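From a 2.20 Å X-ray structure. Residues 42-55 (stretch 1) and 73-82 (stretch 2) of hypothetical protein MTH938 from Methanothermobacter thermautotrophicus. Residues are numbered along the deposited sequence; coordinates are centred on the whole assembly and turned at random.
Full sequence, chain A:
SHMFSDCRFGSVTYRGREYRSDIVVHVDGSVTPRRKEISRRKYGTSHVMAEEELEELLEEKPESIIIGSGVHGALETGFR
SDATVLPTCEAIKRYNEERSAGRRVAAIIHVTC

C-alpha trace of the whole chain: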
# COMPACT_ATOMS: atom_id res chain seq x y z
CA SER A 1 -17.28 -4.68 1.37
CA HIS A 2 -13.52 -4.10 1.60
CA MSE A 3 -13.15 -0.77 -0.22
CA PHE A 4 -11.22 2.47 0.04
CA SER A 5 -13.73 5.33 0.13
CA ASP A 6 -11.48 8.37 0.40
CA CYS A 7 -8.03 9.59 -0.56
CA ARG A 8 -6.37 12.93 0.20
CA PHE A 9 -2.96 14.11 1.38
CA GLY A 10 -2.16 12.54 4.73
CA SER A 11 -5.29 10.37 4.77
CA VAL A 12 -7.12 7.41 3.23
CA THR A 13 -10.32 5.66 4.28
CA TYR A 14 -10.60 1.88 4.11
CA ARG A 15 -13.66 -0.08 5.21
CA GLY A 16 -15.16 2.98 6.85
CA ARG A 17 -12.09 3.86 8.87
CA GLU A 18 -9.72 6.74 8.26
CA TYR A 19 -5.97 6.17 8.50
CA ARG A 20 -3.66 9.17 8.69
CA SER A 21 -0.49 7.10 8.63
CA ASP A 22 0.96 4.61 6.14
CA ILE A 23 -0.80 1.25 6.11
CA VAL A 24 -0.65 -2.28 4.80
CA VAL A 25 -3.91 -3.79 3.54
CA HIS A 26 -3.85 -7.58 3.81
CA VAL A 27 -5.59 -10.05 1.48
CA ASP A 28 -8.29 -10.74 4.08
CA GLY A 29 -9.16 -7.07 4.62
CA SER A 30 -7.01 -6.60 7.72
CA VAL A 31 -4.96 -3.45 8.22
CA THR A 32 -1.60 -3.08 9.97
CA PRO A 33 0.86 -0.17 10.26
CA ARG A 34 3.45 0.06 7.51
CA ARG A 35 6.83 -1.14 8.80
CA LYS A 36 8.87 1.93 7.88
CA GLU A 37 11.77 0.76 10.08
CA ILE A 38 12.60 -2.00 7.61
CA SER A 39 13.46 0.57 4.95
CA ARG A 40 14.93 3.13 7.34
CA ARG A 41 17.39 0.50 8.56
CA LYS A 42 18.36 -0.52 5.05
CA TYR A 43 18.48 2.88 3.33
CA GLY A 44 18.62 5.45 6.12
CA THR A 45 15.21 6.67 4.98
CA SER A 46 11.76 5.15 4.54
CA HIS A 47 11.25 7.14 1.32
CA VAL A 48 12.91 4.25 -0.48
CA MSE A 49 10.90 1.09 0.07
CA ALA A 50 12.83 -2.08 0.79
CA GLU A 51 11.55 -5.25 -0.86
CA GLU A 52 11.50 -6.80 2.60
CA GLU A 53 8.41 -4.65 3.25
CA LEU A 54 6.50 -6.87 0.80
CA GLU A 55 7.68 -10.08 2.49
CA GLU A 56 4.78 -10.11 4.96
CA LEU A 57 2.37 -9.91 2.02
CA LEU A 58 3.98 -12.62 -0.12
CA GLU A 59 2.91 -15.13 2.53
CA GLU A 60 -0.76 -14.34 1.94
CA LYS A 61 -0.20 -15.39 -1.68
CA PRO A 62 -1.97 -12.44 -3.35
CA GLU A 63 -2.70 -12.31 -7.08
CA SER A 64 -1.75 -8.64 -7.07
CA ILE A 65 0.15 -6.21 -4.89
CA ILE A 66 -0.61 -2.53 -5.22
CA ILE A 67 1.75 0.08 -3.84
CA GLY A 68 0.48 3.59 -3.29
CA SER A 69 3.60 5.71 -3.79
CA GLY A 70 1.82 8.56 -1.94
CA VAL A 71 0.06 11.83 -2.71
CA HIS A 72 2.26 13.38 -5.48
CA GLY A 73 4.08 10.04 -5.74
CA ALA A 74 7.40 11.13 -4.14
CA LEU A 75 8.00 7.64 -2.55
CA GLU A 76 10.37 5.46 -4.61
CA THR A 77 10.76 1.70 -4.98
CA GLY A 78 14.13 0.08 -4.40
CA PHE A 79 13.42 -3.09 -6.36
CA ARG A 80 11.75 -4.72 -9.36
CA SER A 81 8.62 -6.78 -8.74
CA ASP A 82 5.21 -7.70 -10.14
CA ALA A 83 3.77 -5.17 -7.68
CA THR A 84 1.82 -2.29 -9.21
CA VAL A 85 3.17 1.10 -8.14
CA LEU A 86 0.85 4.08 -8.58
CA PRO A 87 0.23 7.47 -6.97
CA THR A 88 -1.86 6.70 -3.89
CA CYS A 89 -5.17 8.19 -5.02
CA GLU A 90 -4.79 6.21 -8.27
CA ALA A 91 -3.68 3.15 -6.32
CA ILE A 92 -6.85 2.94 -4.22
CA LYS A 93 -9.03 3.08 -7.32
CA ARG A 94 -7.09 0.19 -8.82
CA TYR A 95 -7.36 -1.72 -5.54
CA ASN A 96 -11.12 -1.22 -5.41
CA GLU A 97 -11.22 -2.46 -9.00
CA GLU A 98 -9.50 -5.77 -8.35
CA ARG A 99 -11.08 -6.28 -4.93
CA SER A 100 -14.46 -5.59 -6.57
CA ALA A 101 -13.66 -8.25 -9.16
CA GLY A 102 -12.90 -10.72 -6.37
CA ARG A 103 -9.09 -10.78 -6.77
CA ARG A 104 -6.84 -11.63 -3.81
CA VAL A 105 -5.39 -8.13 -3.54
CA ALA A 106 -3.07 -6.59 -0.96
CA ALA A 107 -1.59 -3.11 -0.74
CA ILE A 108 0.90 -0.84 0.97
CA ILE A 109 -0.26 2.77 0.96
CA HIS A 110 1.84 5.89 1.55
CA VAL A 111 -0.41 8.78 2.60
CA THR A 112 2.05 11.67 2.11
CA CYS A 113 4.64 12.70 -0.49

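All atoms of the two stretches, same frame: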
# COMPACT_ATOMS: atom_id res chain seq x y z
N LYS A 42 17.62 -0.15 6.24
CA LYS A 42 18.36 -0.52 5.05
C LYS A 42 18.86 0.65 4.21
O LYS A 42 19.94 0.57 3.61
CB LYS A 42 17.52 -1.44 4.17
CG LYS A 42 18.25 -1.92 2.93
CD LYS A 42 17.48 -3.02 2.21
CE LYS A 42 18.32 -3.67 1.14
NZ LYS A 42 17.57 -4.77 0.47
N TYR A 43 18.10 1.73 4.15
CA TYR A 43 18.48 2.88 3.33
C TYR A 43 18.76 4.18 4.08
O TYR A 43 19.30 5.12 3.49
CB TYR A 43 17.40 3.14 2.27
CG TYR A 43 17.11 1.95 1.40
CD1 TYR A 43 15.84 1.35 1.40
CD2 TYR A 43 18.08 1.42 0.55
CE1 TYR A 43 15.56 0.26 0.58
CE2 TYR A 43 17.81 0.33 -0.27
CZ TYR A 43 16.55 -0.25 -0.25
OH TYR A 43 16.28 -1.32 -1.07
N GLY A 44 18.40 4.23 5.35
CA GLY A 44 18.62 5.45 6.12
C GLY A 44 17.44 6.38 5.94
O GLY A 44 17.46 7.52 6.42
N THR A 45 16.42 5.91 5.23
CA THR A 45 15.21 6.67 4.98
C THR A 45 14.11 5.70 4.57
O THR A 45 14.38 4.68 3.95
CB THR A 45 15.39 7.73 3.84
OG1 THR A 45 14.13 8.34 3.55
CG2 THR A 45 15.94 7.09 2.57
N SER A 46 12.86 6.02 4.91
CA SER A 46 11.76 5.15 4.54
C SER A 46 11.13 5.61 3.22
O SER A 46 10.12 5.06 2.79
CB SER A 46 10.71 5.10 5.65
OG SER A 46 10.36 6.40 6.09
N HIS A 47 11.74 6.61 2.59
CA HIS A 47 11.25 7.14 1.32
C HIS A 47 11.62 6.21 0.17
O HIS A 47 11.14 6.36 -0.96
CB HIS A 47 11.82 8.53 1.05
CG HIS A 47 10.77 9.58 0.89
ND1 HIS A 47 9.96 9.99 1.93
CD2 HIS A 47 10.37 10.27 -0.20
CE1 HIS A 47 9.11 10.89 1.48
NE2 HIS A 47 9.33 11.08 0.19
N VAL A 48 12.50 5.26 0.47
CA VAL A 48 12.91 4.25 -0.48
C VAL A 48 12.39 2.99 0.18
O VAL A 48 12.79 2.66 1.29
CB VAL A 48 14.46 4.15 -0.60
CG1 VAL A 48 14.85 2.97 -1.48
CG2 VAL A 48 15.02 5.43 -1.18
N MSE A 49 11.48 2.30 -0.50
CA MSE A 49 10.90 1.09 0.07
C MSE A 49 11.76 -0.13 -0.17
O MSE A 49 12.17 -0.40 -1.30
CB MSE A 49 9.51 0.85 -0.51
CG MSE A 49 8.75 -0.27 0.19
SE MSE A 49 7.00 -0.58 -0.59
CE MSE A 49 6.15 1.05 -0.03
N ALA A 50 12.04 -0.87 0.90
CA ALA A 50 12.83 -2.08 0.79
C ALA A 50 11.88 -3.18 0.33
O ALA A 50 10.68 -3.12 0.63
CB ALA A 50 13.43 -2.43 2.14
N GLU A 51 12.40 -4.16 -0.40
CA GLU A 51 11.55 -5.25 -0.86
C GLU A 51 11.08 -6.08 0.32
O GLU A 51 10.05 -6.74 0.25
CB GLU A 51 12.29 -6.15 -1.86
CG GLU A 51 11.40 -7.27 -2.40
CD GLU A 51 12.11 -8.20 -3.36
OE1 GLU A 51 13.15 -8.78 -2.97
OE2 GLU A 51 11.62 -8.36 -4.50
N GLU A 52 11.85 -6.05 1.40
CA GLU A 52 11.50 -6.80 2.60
C GLU A 52 10.12 -6.36 3.11
O GLU A 52 9.43 -7.13 3.77
CB GLU A 52 12.53 -6.58 3.71
CG GLU A 52 13.93 -7.09 3.40
CD GLU A 52 14.85 -6.01 2.85
OE1 GLU A 52 14.69 -5.63 1.67
OE2 GLU A 52 15.72 -5.54 3.61
N GLU A 53 9.72 -5.13 2.81
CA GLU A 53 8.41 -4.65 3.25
C GLU A 53 7.27 -5.47 2.65
O GLU A 53 6.20 -5.57 3.24
CB GLU A 53 8.22 -3.16 2.91
CG GLU A 53 8.88 -2.22 3.91
CD GLU A 53 8.32 -0.80 3.86
OE1 GLU A 53 7.09 -0.63 3.96
OE2 GLU A 53 9.12 0.15 3.73
N LEU A 54 7.51 -6.05 1.48
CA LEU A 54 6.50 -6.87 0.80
C LEU A 54 6.47 -8.31 1.32
O LEU A 54 5.48 -9.02 1.14
CB LEU A 54 6.79 -6.93 -0.70
CG LEU A 54 6.80 -5.63 -1.52
CD1 LEU A 54 7.26 -5.95 -2.93
CD2 LEU A 54 5.42 -5.01 -1.54
N GLU A 55 7.55 -8.72 1.96
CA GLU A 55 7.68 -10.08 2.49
C GLU A 55 6.47 -10.56 3.29
O GLU A 55 6.02 -11.69 3.12
CB GLU A 55 8.95 -10.20 3.33
CG GLU A 55 9.31 -11.63 3.72
CD GLU A 55 10.75 -11.77 4.21
OE1 GLU A 55 11.12 -11.08 5.18
OE2 GLU A 55 11.50 -12.58 3.64
N GLY A 73 3.23 11.22 -5.51
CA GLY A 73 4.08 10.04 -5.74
C GLY A 73 5.59 10.20 -5.47
O GLY A 73 6.42 9.60 -6.16
N ALA A 74 5.97 10.94 -4.46
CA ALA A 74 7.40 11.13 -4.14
C ALA A 74 8.10 9.78 -3.78
O ALA A 74 9.24 9.52 -4.19
CB ALA A 74 7.56 12.10 -2.97
N LEU A 75 7.42 8.93 -3.02
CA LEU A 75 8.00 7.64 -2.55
C LEU A 75 8.50 6.78 -3.73
O LEU A 75 7.79 6.60 -4.73
CB LEU A 75 6.95 6.85 -1.76
CG LEU A 75 7.49 5.57 -1.13
CD1 LEU A 75 6.79 5.21 0.18
CD2 LEU A 75 7.33 4.35 -2.05
N GLU A 76 9.71 6.26 -3.57
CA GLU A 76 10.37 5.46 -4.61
C GLU A 76 10.55 4.00 -4.21
O GLU A 76 10.66 3.67 -3.03
CB GLU A 76 11.75 6.03 -4.93
N THR A 77 10.59 3.13 -5.20
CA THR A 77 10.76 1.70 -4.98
C THR A 77 12.22 1.32 -5.19
O THR A 77 12.84 1.75 -6.16
CB THR A 77 9.90 0.88 -5.95
OG1 THR A 77 8.52 1.25 -5.79
CG2 THR A 77 10.06 -0.60 -5.69
N GLY A 78 12.75 0.51 -4.28
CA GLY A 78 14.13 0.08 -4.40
C GLY A 78 14.23 -1.36 -4.85
O GLY A 78 15.03 -2.13 -4.32
N PHE A 79 13.42 -1.72 -5.85
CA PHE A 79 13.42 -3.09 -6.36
C PHE A 79 12.49 -3.24 -7.56
O PHE A 79 11.72 -2.34 -7.88
CB PHE A 79 12.96 -4.05 -5.26
CG PHE A 79 11.58 -3.75 -4.73
CD1 PHE A 79 10.46 -4.02 -5.50
CD2 PHE A 79 11.42 -3.19 -3.47
CE1 PHE A 79 9.18 -3.73 -5.03
CE2 PHE A 79 10.15 -2.89 -2.99
CZ PHE A 79 9.03 -3.16 -3.76
N ARG A 80 12.58 -4.40 -8.21
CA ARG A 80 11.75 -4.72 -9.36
C ARG A 80 10.87 -5.89 -8.95
O ARG A 80 11.37 -6.92 -8.49
CB ARG A 80 12.62 -5.09 -10.55
N SER A 81 9.56 -5.73 -9.10
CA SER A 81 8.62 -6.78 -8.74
C SER A 81 7.35 -6.70 -9.58
O SER A 81 7.17 -5.77 -10.37
CB SER A 81 8.25 -6.67 -7.26
OG SER A 81 7.27 -7.63 -6.89
N ASP A 82 6.46 -7.68 -9.41
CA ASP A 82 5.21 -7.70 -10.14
C ASP A 82 4.26 -6.65 -9.56
O ASP A 82 3.27 -6.28 -10.19
CB ASP A 82 4.57 -9.08 -10.06

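Stretch 2 pairs with stretch 1 as a short parallel strand, then packs an aromatic ring against the residues after the stretch 1 strand, including Leu-54 of a weakly bonded helix. Together they bury 589 Å². Gly-73 makes no contact here; its positive phi favours glycine. Ala-74 sets its methyl at the edge of the His-47 ring, with CB 3.8 Å from His-47 NE2.

Leu-75 is buried. Its CD2 lies 4.0 Å from CE of Met-49, a selenomethionine, and its CG lies 3.7 Å from His-47 O. Met-49 has chi1 and chi2 t and chi3 m; its CE meets Leu-75 CD2 and its CG lies near Phe-79 CE2.

Glu-76 is the centre of the pairing. Its N donates to His-47 O at 3.0 Å, and its O accepts from Met-49 N at 3.0 Å. Both bonds are nearly straight. Glu-76 thus bonds to the residues before and after its bridge partner, Val-48, as parallel strands require. Val-48 CA adds a CA-H...O contact to Glu-76 O at 3.4 Å. The Glu-76 side chain is modelled only to CB, on the same sheet face as Val-48. Thr-77 pairs with Met-49, and both side chains point to the other face.

Gly-78 N donates to Met-49 O at 3.2 Å, extending the ladder. Glycine suits this place: a CB would lie 2.9 Å from Tyr-43 OH, a clash, and tight against Val-48 CG1.

Phe-79 has the largest covered area in the contact. With chi1 p, its ring reaches Leu-54, where CZ is 3.4 Å from Leu-54 CD1. Glu-51 CG lies over one ring face, so the aliphatic part of an exposed acid covers the aromatic. Met-49 CG is 4.4 Å from Phe-79 CE2.

The CA-to-CB bond of Arg-80 points away; its side chain is not modelled beyond CB. Ser-81 is the last residue of stretch 2 to make contact, with its OG 4.3 Å from Leu-54 CD1.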